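Local coordinates for protein putative acetyltransferase (Streptococcus mutans, PDB 4E2A) that probably transfers an acyl group to an acceptor as a GNAT-type acetyltransferase, at residues 93-98 with 111-116; 126-131 with 148-153; 160-165 with 180-185. All blocks are in the same frame, centred on the assembly; numbering follows the deposited sequence.

How the contacts relate
The three contacts share one mixed sheet and show how chemistry follows position in a fold. Contact 1 is partly buried and joins adjacent antiparallel strands, so hydrogen bonds dominate, with a tryptophan ring and a solvent-side turn added. Contacts 2 and 3 are buried, have no hydrogen bond between their segments and rest on hydrocarbon and ring packing: 126-131 lies under a helix, and 160-165 meets the chain that leaves the next helix. Contacts 1 and 2 touch where N112 O accepts from E127 N at 2.7 Å. Contacts 2 and 3 are tied by E148 OE2 and Y180 OH, 2.6 Å apart, whereas contacts 1 and 3 come no nearer than about 6 Å between nearest atoms.

Contact 1: 93-98 with 111-116; sequences ESETYF and VNWGSS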
loop_
_atom_site.group_PDB
_atom_site.type_symbol
_atom_site.label_atom_id
_atom_site.label_comp_id
_atom_site.label_asym_id
_atom_site.label_seq_id
_atom_site.Cartn_x
_atom_site.Cartn_y
_atom_site.Cartn_z
ATOM N N GLU B 93 6.124 18.894 -9.417
ATOM C CA GLU B 93 7.191 18.091 -8.832
ATOM C C GLU B 93 7.237 16.680 -9.415
ATOM O O GLU B 93 7.635 15.730 -8.742
ATOM C CB GLU B 93 7.054 18.061 -7.310
ATOM C CG GLU B 93 7.317 19.438 -6.661
ATOM C CD GLU B 93 7.373 19.389 -5.141
ATOM O OE1 GLU B 93 6.375 18.964 -4.513
ATOM O OE2 GLU B 93 8.421 19.782 -4.584
ATOM N N SER B 94 6.789 16.548 -10.664
ATOM C CA SER B 94 6.814 15.256 -11.344
ATOM C C SER B 94 6.966 15.458 -12.843
ATOM O O SER B 94 6.533 16.469 -13.386
ATOM C CB SER B 94 5.514 14.486 -11.051
ATOM O OG SER B 94 5.467 13.265 -11.777
ATOM N N GLU B 95 7.580 14.505 -13.529
ATOM C CA GLU B 95 7.542 14.574 -14.979
ATOM C C GLU B 95 7.168 13.252 -15.601
ATOM O O GLU B 95 7.526 12.189 -15.091
ATOM C CB GLU B 95 8.838 15.128 -15.548
ATOM C CG GLU B 95 8.969 16.639 -15.324
ATOM C CD GLU B 95 10.384 17.146 -15.508
ATOM O OE1 GLU B 95 11.289 16.301 -15.647
ATOM O OE2 GLU B 95 10.584 18.384 -15.514
ATOM N N THR B 96 6.394 13.324 -16.678
ATOM C CA THR B 96 6.112 12.130 -17.460
ATOM C C THR B 96 6.672 12.277 -18.882
ATOM O O THR B 96 6.431 13.293 -19.559
ATOM C CB THR B 96 4.602 11.829 -17.515
ATOM O OG1 THR B 96 4.090 11.679 -16.187
ATOM C CG2 THR B 96 4.326 10.541 -18.295
ATOM N N TYR B 97 7.379 11.240 -19.328
ATOM C CA TYR B 97 8.024 11.230 -20.646
ATOM C C TYR B 97 7.494 10.102 -21.533
ATOM O O TYR B 97 7.130 9.031 -21.036
ATOM C CB TYR B 97 9.543 11.049 -20.506
ATOM C CG TYR B 97 10.242 12.175 -19.778
ATOM C CD1 TYR B 97 10.761 13.255 -20.477
ATOM C CD2 TYR B 97 10.382 12.154 -18.388
ATOM C CE1 TYR B 97 11.384 14.280 -19.834
ATOM C CE2 TYR B 97 11.009 13.195 -17.721
ATOM C CZ TYR B 97 11.510 14.253 -18.461
ATOM O OH TYR B 97 12.141 15.300 -17.849
ATOM N N PHE B 98 7.464 10.355 -22.846
ATOM C CA PHE B 98 7.321 9.306 -23.846
ATOM C C PHE B 98 8.707 8.982 -24.384
ATOM O O PHE B 98 9.578 9.865 -24.489
ATOM C CB PHE B 98 6.485 9.763 -25.055
ATOM C CG PHE B 98 4.986 9.770 -24.833
ATOM C CD1 PHE B 98 4.372 8.828 -24.042
ATOM C CD2 PHE B 98 4.198 10.733 -25.439
ATOM C CE1 PHE B 98 2.986 8.840 -23.853
ATOM C CE2 PHE B 98 2.814 10.766 -25.244
ATOM C CZ PHE B 98 2.212 9.812 -24.450
ATOM N N VAL B 111 8.681 10.226 -13.310
ATOM C CA VAL B 111 9.621 10.519 -12.215
ATOM C C VAL B 111 9.064 11.549 -11.217
ATOM O O VAL B 111 8.284 12.402 -11.590
ATOM C CB VAL B 111 11.018 10.949 -12.748
ATOM C CG1 VAL B 111 11.701 9.744 -13.436
ATOM C CG2 VAL B 111 10.888 12.113 -13.701
ATOM N N ASN B 112 9.442 11.439 -9.944
ATOM C CA ASN B 112 8.937 12.335 -8.912
ATOM C C ASN B 112 10.038 12.912 -8.030
ATOM O O ASN B 112 11.082 12.286 -7.829
ATOM C CB ASN B 112 7.954 11.624 -7.972
ATOM C CG ASN B 112 6.892 10.826 -8.693
ATOM O OD1 ASN B 112 6.626 9.680 -8.327
ATOM N ND2 ASN B 112 6.252 11.426 -9.679
ATOM N N TRP B 113 9.785 14.097 -7.486
ATOM C CA TRP B 113 10.604 14.638 -6.408
ATOM C C TRP B 113 9.736 15.524 -5.497
ATOM O O TRP B 113 8.546 15.703 -5.772
ATOM C CB TRP B 113 11.802 15.407 -6.963
ATOM C CG TRP B 113 11.444 16.618 -7.766
ATOM C CD1 TRP B 113 11.358 17.904 -7.309
ATOM C CD2 TRP B 113 11.149 16.667 -9.167
ATOM N NE1 TRP B 113 11.022 18.753 -8.346
ATOM C CE2 TRP B 113 10.892 18.016 -9.497
ATOM C CE3 TRP B 113 11.073 15.703 -10.183
ATOM C CZ2 TRP B 113 10.549 18.422 -10.790
ATOM C CZ3 TRP B 113 10.738 16.109 -11.465
ATOM C CH2 TRP B 113 10.479 17.458 -11.757
ATOM N N GLY B 114 10.316 16.067 -4.427
ATOM C CA GLY B 114 9.549 16.874 -3.480
ATOM C C GLY B 114 8.403 16.098 -2.852
ATOM O O GLY B 114 8.551 14.919 -2.490
ATOM N N SER B 115 7.249 16.752 -2.715
ATOM C CA SER B 115 6.090 16.124 -2.076
ATOM C C SER B 115 5.387 15.134 -3.006
ATOM O O SER B 115 4.549 14.344 -2.565
ATOM C CB SER B 115 5.089 17.190 -1.597
ATOM O OG SER B 115 4.591 17.925 -2.706
ATOM N N SER B 116 5.737 15.165 -4.291
ATOM C CA SER B 116 5.099 14.266 -5.257
ATOM C C SER B 116 5.651 12.838 -5.233
ATOM O O SER B 116 5.119 11.943 -5.902
ATOM C CB SER B 116 5.180 14.850 -6.671
ATOM O OG SER B 116 4.427 16.046 -6.750
#
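V111 O is gripped twice in this antiparallel beta hairpin, formed by strands 94-101 and 104-113 of the GNAT sheet. E95 N reaches V111 O at 2.9 Å and S94 OG reaches it at 3.0 Å, from opposite faces of the carbonyl plane. The second bond depends on S94 placing its hydroxyl opposite its own amide nitrogen (chi1 176°), which turns OG to the neighbouring strand. E95 O in turn accepts from V111 N, completing a hydrogen-bonded pair beside the non-hydrogen-bonded pair S94-N112.

Just before strand 94-101 begins, E93 extends the contact. Its O receives W113 N in a nearly straight bond (171° at the hydrogen) and also lies over one face of the W113 indole, while E93 CA makes a CH-pi contact with the five-membered ring. The same indole presents its rim to the E95 carboxylate, W113 CH2 lying 3.8 Å from E95 CD, with the two planes almost perpendicular. Y97 OH donates to E95 OE1 at 2.6 Å and steadies that carboxylate. At the turn, S116 OG bonds to D91, whereas E93 OE1 collects both S115 donors: S115 OG at 2.7 Å, nearly along the C-O axis, and S115 N from above the carboxylate plane.

Contact 2: 126-131 with 148-153; sequences FEIQRL and EFALER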
loop_
_atom_site.group_PDB
_atom_site.type_symbol
_atom_site.label_atom_id
_atom_site.label_comp_id
_atom_site.label_asym_id
_atom_site.label_seq_id
_atom_site.Cartn_x
_atom_site.Cartn_y
_atom_site.Cartn_z
ATOM N N PHE B 126 14.969 11.793 -5.478
ATOM C CA PHE B 126 14.323 11.749 -6.792
ATOM C C PHE B 126 13.884 10.283 -7.026
ATOM O O PHE B 126 14.687 9.363 -6.892
ATOM C CB PHE B 126 15.377 12.194 -7.825
ATOM C CG PHE B 126 14.906 12.266 -9.259
ATOM C CD1 PHE B 126 14.780 13.501 -9.901
ATOM C CD2 PHE B 126 14.699 11.119 -9.998
ATOM C CE1 PHE B 126 14.392 13.592 -11.234
ATOM C CE2 PHE B 126 14.312 11.194 -11.351
ATOM C CZ PHE B 126 14.158 12.429 -11.964
ATOM N N GLU B 127 12.617 10.080 -7.381
ATOM C CA GLU B 127 12.016 8.754 -7.479
ATOM C C GLU B 127 11.746 8.363 -8.931
ATOM O O GLU B 127 11.195 9.138 -9.687
ATOM C CB GLU B 127 10.686 8.710 -6.701
ATOM C CG GLU B 127 9.902 7.407 -6.887
ATOM C CD GLU B 127 8.497 7.442 -6.268
ATOM O OE1 GLU B 127 8.049 8.507 -5.818
ATOM O OE2 GLU B 127 7.833 6.389 -6.241
ATOM N N ILE B 128 12.147 7.161 -9.319
ATOM C CA ILE B 128 11.711 6.614 -10.601
ATOM C C ILE B 128 10.517 5.710 -10.296
ATOM O O ILE B 128 10.674 4.653 -9.672
ATOM C CB ILE B 128 12.842 5.856 -11.323
ATOM C CG1 ILE B 128 14.058 6.777 -11.507
ATOM C CG2 ILE B 128 12.359 5.352 -12.679
ATOM C CD1 ILE B 128 15.376 6.008 -11.787
ATOM N N GLN B 129 9.322 6.164 -10.681
ATOM C CA GLN B 129 8.067 5.532 -10.251
ATOM C C GLN B 129 7.517 4.525 -11.264
ATOM O O GLN B 129 7.116 3.419 -10.885
ATOM C CB GLN B 129 6.989 6.597 -9.948
ATOM C CG GLN B 129 5.666 6.012 -9.389
ATOM C CD GLN B 129 4.463 6.955 -9.531
ATOM O OE1 GLN B 129 4.614 8.171 -9.665
ATOM N NE2 GLN B 129 3.259 6.384 -9.496
ATOM N N ARG B 130 7.469 4.925 -12.534
ATOM C CA ARG B 130 6.902 4.105 -13.601
ATOM C C ARG B 130 7.798 4.019 -14.832
ATOM O O ARG B 130 8.305 5.034 -15.316
ATOM C CB ARG B 130 5.551 4.681 -14.077
ATOM C CG ARG B 130 4.379 4.483 -13.144
ATOM C CD ARG B 130 3.095 5.130 -13.717
ATOM N NE ARG B 130 2.066 5.100 -12.697
ATOM C CZ ARG B 130 1.111 6.010 -12.555
ATOM N NH1 ARG B 130 1.041 7.047 -13.391
ATOM N NH2 ARG B 130 0.220 5.871 -11.573
ATOM N N LEU B 131 7.953 2.814 -15.373
ATOM C CA LEU B 131 8.625 2.667 -16.663
ATOM C C LEU B 131 8.079 1.430 -17.389
ATOM O O LEU B 131 8.300 0.305 -16.940
ATOM C CB LEU B 131 10.165 2.590 -16.475
ATOM C CG LEU B 131 11.073 2.847 -17.711
ATOM C CD1 LEU B 131 12.569 2.946 -17.368
ATOM C CD2 LEU B 131 10.871 1.771 -18.776
ATOM N N GLU B 148 18.241 4.832 -18.497
ATOM C CA GLU B 148 19.440 5.652 -18.496
ATOM C C GLU B 148 19.139 7.154 -18.613
ATOM O O GLU B 148 19.829 7.984 -18.007
ATOM C CB GLU B 148 20.420 5.161 -19.578
ATOM C CG GLU B 148 20.774 3.692 -19.373
ATOM C CD GLU B 148 22.098 3.272 -20.000
ATOM O OE1 GLU B 148 22.612 4.028 -20.842
ATOM O OE2 GLU B 148 22.617 2.192 -19.624
ATOM N N PHE B 149 18.104 7.502 -19.376
ATOM C CA PHE B 149 17.632 8.882 -19.435
ATOM C C PHE B 149 17.126 9.328 -18.056
ATOM O O PHE B 149 17.375 10.464 -17.627
ATOM C CB PHE B 149 16.534 9.031 -20.506
ATOM C CG PHE B 149 15.887 10.395 -20.549
ATOM C CD1 PHE B 149 16.386 11.397 -21.389
ATOM C CD2 PHE B 149 14.759 10.675 -19.768
ATOM C CE1 PHE B 149 15.793 12.667 -21.434
ATOM C CE2 PHE B 149 14.148 11.930 -19.815
ATOM C CZ PHE B 149 14.671 12.936 -20.651
ATOM N N ALA B 150 16.397 8.445 -17.373
ATOM C CA ALA B 150 15.908 8.757 -16.024
ATOM C C ALA B 150 17.046 9.053 -15.050
ATOM O O ALA B 150 16.950 10.011 -14.275
ATOM C CB ALA B 150 15.022 7.630 -15.469
ATOM N N LEU B 151 18.106 8.242 -15.084
ATOM C CA LEU B 151 19.292 8.465 -14.230
ATOM C C LEU B 151 20.004 9.784 -14.534
ATOM O O LEU B 151 20.517 10.456 -13.624
ATOM C CB LEU B 151 20.297 7.319 -14.381
ATOM C CG LEU B 151 19.777 5.935 -14.006
ATOM C CD1 LEU B 151 20.856 4.891 -14.232
ATOM C CD2 LEU B 151 19.279 5.924 -12.550
ATOM N N GLU B 152 20.061 10.150 -15.811
ATOM C CA GLU B 152 20.661 11.433 -16.180
ATOM C C GLU B 152 19.798 12.628 -15.729
ATOM O O GLU B 152 20.323 13.627 -15.234
ATOM C CB GLU B 152 20.972 11.487 -17.676
ATOM C CG GLU B 152 21.655 12.774 -18.100
ATOM C CD GLU B 152 22.941 13.068 -17.321
ATOM O OE1 GLU B 152 23.575 12.121 -16.801
ATOM O OE2 GLU B 152 23.319 14.260 -17.239
ATOM N N ARG B 153 18.476 12.519 -15.861
ATOM C CA ARG B 153 17.599 13.544 -15.295
ATOM C C ARG B 153 17.852 13.720 -13.800
ATOM O O ARG B 153 17.900 14.842 -13.279
ATOM C CB ARG B 153 16.116 13.222 -15.549
ATOM C CG ARG B 153 15.676 13.438 -16.982
ATOM C CD ARG B 153 15.904 14.880 -17.425
ATOM N NE ARG B 153 15.119 15.843 -16.648
ATOM C CZ ARG B 153 15.169 17.163 -16.837
ATOM N NH1 ARG B 153 15.975 17.677 -17.766
ATOM N NH2 ARG B 153 14.422 17.977 -16.096
#
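I128 and A150 form the close part of this helix-on-sheet contact, a buried example of how a small residue lets a helix settle on a strand. The CA atoms of the two residues are 7.2 Å apart, and I128 CD1 rests 4.0 Å from A150 CB. The same methyl also reaches L151 CD2, the two side chains crossing at about a right angle. L151 sets out away from the strand, yet its CD2 methyl returns to I128, so I128 CD1 touches two consecutive residues of the helix.

The backbones diverge toward F126. There the CA separation to R153 has grown to 9.3 Å, and the larger side chain spans the difference: with CG anti to the backbone N (chi1 -178°) the buried ring extends toward the helix. F126 CZ comes 4.2 Å from R153 CB, and F126 CE2 lies obliquely near A150 O. The loose side begins beyond CB of R153, which bends at chi2 and chi3 and carries its guanidinium away from the strand, to a long, weak ion pair with E95. E152, on the solvent side of the helix, is exposed.

The axes of strand and helix run nearly antiparallel, at 157°. On the strand, Q129 and R130 both face K110, a classic beta bulge. A bulged strand followed by a helix packed on the sheet, then by parallel strand 161-167, is the beta-alpha-beta crossover of the GNAT fold, whose strand-to-helix loop in relatives grips the pyrophosphate of acetyl-CoA.

Contact 3: 160-165 with 180-185; sequences SWVWLG and YGFEQF
Two torsions of L164, chi1 50° and chi2 80°, and chi1 -76° of F182 bring these two side chains together. F182 sets CG opposite its carbonyl carbon, sending the ring in toward strand 161-167, while L164 holds CG between its backbone N and carbonyl carbon, a less common choice, and the second torsion completes the turn of its end toward the phenylalanine. L164 CD2 settles over one face of the ring, 4.0 Å from F182 CE2, the two side chains crossing at about a right angle.

The same CE2-CZ side of the F182 ring also meets V162 and W163. V162 CG1 touches F182 CZ at 3.9 Å, V162 O comes obliquely to F182 CE2 at 3.5 Å, and W163 CA lies near the ring plane at its edge. One phenylalanine therefore reads three successive strand residues, illustrating how a single aromatic can join elements without any hydrogen bond between them. L151 of helix 142-157 adds to the same cluster, and L164 also packs on F147 of that helix.

Strand residues alternate in direction, and W163 turns its indole elsewhere, bonding NE1 to Q117. W163 CB still meets F185 CE2, at 4.3 Å and obliquely, a lighter touch than the grip on F182. F185 itself packs on L201 and K203 of strand 195-205.

The chain enters this contact from a helix end: G181, with its positive phi, closes helix 171-179 in a Schellman motif, after which the chain passes the strand with the touching parts 76° apart. Strands 161-167 and 183-192 are not sheet neighbours, since strand 195-205 lies between them. That insertion of the last strand between the two before it is the C-terminal topology characteristic of the GNAT fold.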
loop_
_atom_site.group_PDB
_atom_site.type_symbol
_atom_site.label_atom_id
_atom_site.label_comp_id
_atom_site.label_asym_id
_atom_site.label_seq_id
_atom_site.Cartn_x
_atom_site.Cartn_y
_atom_site.Cartn_z
ATOM N N SER B 160 20.319 14.581 -4.069
ATOM C CA SER B 160 21.361 13.719 -3.522
ATOM C C SER B 160 21.179 12.237 -3.846
ATOM O O SER B 160 22.159 11.514 -3.944
ATOM C CB SER B 160 21.503 13.918 -2.012
ATOM O OG SER B 160 21.949 15.234 -1.733
ATOM N N TRP B 161 19.930 11.803 -4.033
ATOM C CA TRP B 161 19.626 10.383 -4.229
ATOM C C TRP B 161 18.556 10.159 -5.312
ATOM O O TRP B 161 17.649 10.974 -5.501
ATOM C CB TRP B 161 19.185 9.720 -2.904
ATOM C CG TRP B 161 20.141 9.918 -1.782
ATOM C CD1 TRP B 161 20.078 10.870 -0.810
ATOM C CD2 TRP B 161 21.330 9.155 -1.516
ATOM N NE1 TRP B 161 21.150 10.748 0.049
ATOM C CE2 TRP B 161 21.930 9.707 -0.365
ATOM C CE3 TRP B 161 21.939 8.065 -2.146
ATOM C CZ2 TRP B 161 23.118 9.201 0.171
ATOM C CZ3 TRP B 161 23.125 7.566 -1.604
ATOM C CH2 TRP B 161 23.691 8.134 -0.459
ATOM N N VAL B 162 18.704 9.064 -6.039
ATOM C CA VAL B 162 17.631 8.546 -6.876
ATOM C C VAL B 162 17.302 7.173 -6.305
ATOM O O VAL B 162 18.199 6.414 -5.924
ATOM C CB VAL B 162 18.054 8.480 -8.367
ATOM C CG1 VAL B 162 19.284 7.613 -8.541
ATOM C CG2 VAL B 162 16.908 7.966 -9.256
ATOM N N TRP B 163 16.013 6.879 -6.178
ATOM C CA TRP B 163 15.571 5.623 -5.603
ATOM C C TRP B 163 14.400 4.988 -6.356
ATOM O O TRP B 163 13.692 5.640 -7.126
ATOM C CB TRP B 163 15.204 5.812 -4.122
ATOM C CG TRP B 163 13.964 6.612 -3.901
ATOM C CD1 TRP B 163 13.858 7.967 -3.907
ATOM C CD2 TRP B 163 12.647 6.104 -3.641
ATOM N NE1 TRP B 163 12.566 8.336 -3.644
ATOM C CE2 TRP B 163 11.805 7.224 -3.486
ATOM C CE3 TRP B 163 12.109 4.824 -3.517
ATOM C CZ2 TRP B 163 10.433 7.091 -3.218
ATOM C CZ3 TRP B 163 10.748 4.696 -3.255
ATOM C CH2 TRP B 163 9.928 5.822 -3.117
ATOM N N LEU B 164 14.200 3.698 -6.117
ATOM C CA LEU B 164 13.065 2.993 -6.675
ATOM C C LEU B 164 12.738 1.797 -5.781
ATOM O O LEU B 164 13.534 1.415 -4.931
ATOM C CB LEU B 164 13.358 2.564 -8.117
ATOM C CG LEU B 164 14.676 1.826 -8.382
ATOM C CD1 LEU B 164 14.504 0.383 -7.997
ATOM C CD2 LEU B 164 15.048 1.926 -9.861
ATOM N N GLY B 165 11.548 1.236 -5.954
ATOM C CA GLY B 165 11.145 0.069 -5.200
ATOM C C GLY B 165 11.197 -1.169 -6.062
ATOM O O GLY B 165 10.908 -1.109 -7.249
ATOM N N TYR B 180 23.825 -0.603 -11.901
ATOM C CA TYR B 180 23.821 0.846 -12.026
ATOM C C TYR B 180 24.231 1.525 -10.727
ATOM O O TYR B 180 24.287 2.749 -10.653
ATOM C CB TYR B 180 22.449 1.351 -12.477
ATOM C CG TYR B 180 22.188 1.132 -13.952
ATOM C CD1 TYR B 180 22.721 1.997 -14.902
ATOM C CD2 TYR B 180 21.432 0.051 -14.390
ATOM C CE1 TYR B 180 22.494 1.805 -16.246
ATOM C CE2 TYR B 180 21.195 -0.155 -15.734
ATOM C CZ TYR B 180 21.726 0.726 -16.652
ATOM O OH TYR B 180 21.495 0.515 -17.986
ATOM N N GLY B 181 24.520 0.737 -9.700
ATOM C CA GLY B 181 24.941 1.305 -8.429
ATOM C C GLY B 181 23.846 1.496 -7.378
ATOM O O GLY B 181 24.055 2.225 -6.403
ATOM N N PHE B 182 22.684 0.861 -7.558
ATOM C CA PHE B 182 21.622 0.958 -6.547
ATOM C C PHE B 182 21.912 -0.019 -5.395
ATOM O O PHE B 182 22.478 -1.094 -5.616
ATOM C CB PHE B 182 20.227 0.676 -7.139
ATOM C CG PHE B 182 19.658 1.811 -7.961
ATOM C CD1 PHE B 182 20.057 2.011 -9.280
ATOM C CD2 PHE B 182 18.733 2.678 -7.414
ATOM C CE1 PHE B 182 19.523 3.075 -10.045
ATOM C CE2 PHE B 182 18.189 3.729 -8.167
ATOM C CZ PHE B 182 18.591 3.921 -9.488
ATOM N N GLU B 183 21.506 0.355 -4.181
ATOM C CA GLU B 183 21.726 -0.452 -2.977
ATOM C C GLU B 183 20.500 -0.369 -2.078
ATOM O O GLU B 183 19.850 0.674 -1.996
ATOM C CB GLU B 183 22.922 0.072 -2.174
ATOM C CG GLU B 183 24.198 0.314 -2.957
ATOM C CD GLU B 183 25.216 1.140 -2.154
ATOM O OE1 GLU B 183 24.900 1.542 -1.005
ATOM O OE2 GLU B 183 26.329 1.389 -2.670
ATOM N N GLN B 184 20.188 -1.458 -1.390
ATOM C CA GLN B 184 19.023 -1.475 -0.518
ATOM C C GLN B 184 19.274 -0.571 0.671
ATOM O O GLN B 184 20.412 -0.430 1.123
ATOM C CB GLN B 184 18.703 -2.895 -0.049
ATOM C CG GLN B 184 17.660 -2.954 1.055
ATOM C CD GLN B 184 17.102 -4.349 1.238
ATOM O OE1 GLN B 184 17.478 -5.273 0.512
ATOM N NE2 GLN B 184 16.197 -4.512 2.204
ATOM N N PHE B 185 18.219 0.064 1.169
ATOM C CA PHE B 185 18.370 0.913 2.344
ATOM C C PHE B 185 17.155 0.800 3.242
ATOM O O PHE B 185 17.149 1.291 4.373
ATOM C CB PHE B 185 18.637 2.367 1.953
ATOM C CG PHE B 185 17.470 3.056 1.311
ATOM C CD1 PHE B 185 16.672 3.929 2.050
ATOM C CD2 PHE B 185 17.176 2.851 -0.037
ATOM C CE1 PHE B 185 15.586 4.574 1.463
ATOM C CE2 PHE B 185 16.109 3.496 -0.644
ATOM C CZ PHE B 185 15.299 4.363 0.115
#